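Local structure of probable translation initiation factor eIF-2B subunit gamma (Schizosaccharomyces pombe, 5B04) at residues 339-349 against 357-365. The protein forms part of the eIF2B complex, which catalyses the exchange of GDP for GTP on the gamma subunit of the translation initiation factor eIF2. The protein carries 3 engineered substitutions. Numbering follows the deposited sequence.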
# COMPACT_ATOMS: atom_id res chain seq x y z
N LEU E 339 -33.44 55.15 -14.88
CA LEU E 339 -34.31 54.13 -14.31
C LEU E 339 -35.17 53.45 -15.36
O LEU E 339 -36.04 52.64 -15.04
CB LEU E 339 -35.17 54.75 -13.19
CG LEU E 339 -36.25 53.95 -12.46
CD1 LEU E 339 -36.24 54.31 -11.00
CD2 LEU E 339 -37.62 54.22 -13.05
N THR E 340 -34.90 53.67 -16.64
CA THR E 340 -35.70 52.94 -17.62
C THR E 340 -35.04 51.65 -18.19
O THR E 340 -34.66 51.60 -19.36
CB THR E 340 -36.11 53.88 -18.81
OG1 THR E 340 -36.56 55.14 -18.29
CG2 THR E 340 -37.23 53.27 -19.64
N PRO E 341 -34.84 50.62 -17.32
CA PRO E 341 -34.83 49.17 -17.55
C PRO E 341 -36.20 48.52 -17.85
O PRO E 341 -36.47 47.46 -17.30
CB PRO E 341 -34.32 48.60 -16.19
CG PRO E 341 -33.81 49.81 -15.40
CD PRO E 341 -33.75 50.94 -16.37
N GLU E 342 -37.05 49.11 -18.69
CA GLU E 342 -38.35 48.49 -19.00
C GLU E 342 -38.61 48.42 -20.50
O GLU E 342 -38.08 49.21 -21.28
CB GLU E 342 -39.49 49.23 -18.30
CG GLU E 342 -39.35 49.29 -16.78
CD GLU E 342 -38.55 50.49 -16.32
OE1 GLU E 342 -37.50 50.31 -15.68
OE2 GLU E 342 -38.98 51.63 -16.61
N GLN E 343 -39.45 47.46 -20.90
CA GLN E 343 -39.78 47.24 -22.29
C GLN E 343 -41.22 47.67 -22.55
O GLN E 343 -41.46 48.76 -23.07
CB GLN E 343 -39.59 45.76 -22.67
CG GLN E 343 -38.14 45.38 -22.98
CD GLN E 343 -37.18 45.67 -21.84
OE1 GLN E 343 -37.47 45.39 -20.67
NE2 GLN E 343 -36.04 46.26 -22.16
N ARG E 344 -42.17 46.82 -22.17
CA ARG E 344 -43.58 47.10 -22.40
C ARG E 344 -44.02 48.40 -21.72
O ARG E 344 -43.72 48.63 -20.55
CB ARG E 344 -44.45 45.94 -21.91
CG ARG E 344 -45.90 46.32 -21.70
CD ARG E 344 -46.85 45.22 -22.13
NE ARG E 344 -48.21 45.74 -22.32
CZ ARG E 344 -48.71 46.11 -23.49
NH1 ARG E 344 -47.96 46.02 -24.59
NH2 ARG E 344 -49.95 46.57 -23.57
N LEU E 345 -44.72 49.23 -22.47
CA LEU E 345 -45.22 50.49 -21.96
C LEU E 345 -46.41 50.30 -21.03
O LEU E 345 -47.09 49.27 -21.06
CB LEU E 345 -45.63 51.42 -23.11
CG LEU E 345 -44.51 51.94 -24.01
CD1 LEU E 345 -45.10 52.60 -25.24
CD2 LEU E 345 -43.64 52.92 -23.24
N VAL E 346 -46.64 51.31 -20.21
CA VAL E 346 -47.82 51.38 -19.37
C VAL E 346 -48.97 52.00 -20.17
O VAL E 346 -48.82 53.07 -20.76
CB VAL E 346 -47.51 52.19 -18.08
CG1 VAL E 346 -48.68 53.03 -17.68
CG2 VAL E 346 -47.10 51.25 -16.95
N ASP E 347 -50.11 51.30 -20.23
CA ASP E 347 -51.24 51.75 -21.04
C ASP E 347 -52.51 51.99 -20.23
O ASP E 347 -53.62 51.90 -20.76
CB ASP E 347 -51.56 50.75 -22.15
CG ASP E 347 -50.35 50.38 -22.98
OD1 ASP E 347 -49.33 51.08 -22.91
OD2 ASP E 347 -50.45 49.38 -23.73
N VAL E 348 -52.34 52.29 -18.95
CA VAL E 348 -53.44 52.69 -18.08
C VAL E 348 -54.18 53.90 -18.65
O VAL E 348 -55.39 54.06 -18.44
CB VAL E 348 -52.91 53.05 -16.71
CG1 VAL E 348 -52.47 51.80 -15.99
CG2 VAL E 348 -51.76 54.00 -16.89
N THR E 349 -53.46 54.76 -19.34
CA THR E 349 -54.02 55.93 -20.01
C THR E 349 -54.28 55.67 -21.47
O THR E 349 -53.91 54.62 -21.99
CB THR E 349 -53.09 57.14 -19.96
OG1 THR E 349 -53.70 58.22 -20.67
CG2 THR E 349 -51.80 56.80 -20.63
N GLY E 357 -45.64 58.18 -29.26
CA GLY E 357 -44.80 58.30 -28.09
C GLY E 357 -44.43 56.90 -27.65
O GLY E 357 -45.29 56.03 -27.59
N ALA E 358 -43.15 56.69 -27.37
CA ALA E 358 -42.68 55.36 -26.99
C ALA E 358 -41.35 55.46 -26.24
O ALA E 358 -40.79 56.55 -26.11
CB ALA E 358 -42.53 54.48 -28.21
N ASP E 359 -40.89 54.32 -25.73
CA ASP E 359 -39.58 54.19 -25.08
C ASP E 359 -39.53 54.92 -23.72
O ASP E 359 -38.57 54.75 -22.96
CB ASP E 359 -38.49 54.70 -26.04
CG ASP E 359 -37.15 54.91 -25.36
OD1 ASP E 359 -36.34 53.97 -25.32
OD2 ASP E 359 -36.91 56.04 -24.88
N CYS E 360 -40.57 55.67 -23.41
CA CYS E 360 -40.59 56.46 -22.18
C CYS E 360 -41.86 56.24 -21.36
O CYS E 360 -42.79 55.57 -21.80
CB CYS E 360 -40.43 57.94 -22.51
SG CYS E 360 -41.54 58.56 -23.80
N MET E 361 -41.91 56.81 -20.17
CA MET E 361 -42.96 56.49 -19.24
C MET E 361 -43.96 57.59 -19.07
O MET E 361 -43.62 58.73 -18.90
CB MET E 361 -42.38 56.16 -17.88
CG MET E 361 -41.00 55.56 -17.92
SD MET E 361 -40.46 55.25 -16.25
CE MET E 361 -41.07 53.59 -16.07
N VAL E 362 -45.22 57.21 -19.15
CA VAL E 362 -46.32 58.11 -18.94
C VAL E 362 -47.28 57.43 -17.99
O VAL E 362 -47.56 56.26 -18.14
CB VAL E 362 -47.03 58.31 -20.26
CG1 VAL E 362 -47.34 56.96 -20.86
CG2 VAL E 362 -48.29 59.12 -20.06
N ASN E 363 -47.80 58.16 -17.02
CA ASN E 363 -48.62 57.54 -15.99
C ASN E 363 -50.09 57.44 -16.27
O ASN E 363 -50.52 57.62 -17.39
CB ASN E 363 -48.41 58.15 -14.63
CG ASN E 363 -48.30 57.11 -13.55
OD1 ASN E 363 -48.48 55.93 -13.80
ND2 ASN E 363 -48.00 57.54 -12.35
N GLU E 364 -50.85 57.09 -15.24
CA GLU E 364 -52.29 56.91 -15.31
C GLU E 364 -53.15 58.16 -15.42
O GLU E 364 -52.77 59.24 -15.00
CB GLU E 364 -52.75 56.09 -14.13
CG GLU E 364 -51.91 54.86 -13.89
CD GLU E 364 -52.12 54.27 -12.52
OE1 GLU E 364 -53.11 54.65 -11.87
OE2 GLU E 364 -51.30 53.44 -12.10
N GLY E 365 -54.33 57.95 -15.98
CA GLY E 365 -55.35 58.98 -16.17
C GLY E 365 -54.91 60.10 -17.09
O GLY E 365 -55.71 60.96 -17.47
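Leu345, Met361, Val362 and Thr349 carry the contact between the loop 339-349 and the segment 357-365 at the start of the left-handed beta-helix (LbH) domain. Strand 356-358 is an outermost strand, within this chain, of a parallel sheet whose successive strands recur along the chain; the loop that leads in from helix 332-338 packs on the turn that follows this end strand. CA separations of 7.0 Å for Leu345 and Met361 and 6.9 Å for Val346 and Val362 show two segments running side by side in the same direction, with no backbone or side-chain hydrogen bond identified between them.

Apolar packing comes first. Leu345 CD1 lies 4.1 Å from Ala358 CA; chi1 of -67° sets CG anti to the carbonyl carbon, and from there both methyls reach the turn. Cutting Leu345 back to an alanine would remove both methyls, which is likely to open a gap beside Ala358 and Cys360 and cost the loop its apolar hold on this turn. Further along, Thr349 CG2 meets Val362 CG2 at 4.2 Å, and Val362 also packs against Ile379 of the next coil.

Carbon-to-oxygen contacts form the second group. Leu345 CD2 is directed at the carbonyl O of Cys360, Val346 CG1 sits against Val362 O at 3.4 Å, and Thr349 CG2 approaches Asn363 O at 3.6 Å, so methyl groups, not donors, face these carbonyls across the contact.

Met361 belongs to both classes. Its side chain, bent at chi3 (90°), crosses that of Glu342 at about a right angle, though the closeness of its methyl to the carboxylate is doubtful; Leu339 closes in from the helix side, its CD2 lying 4.4 Å from Met361 SD.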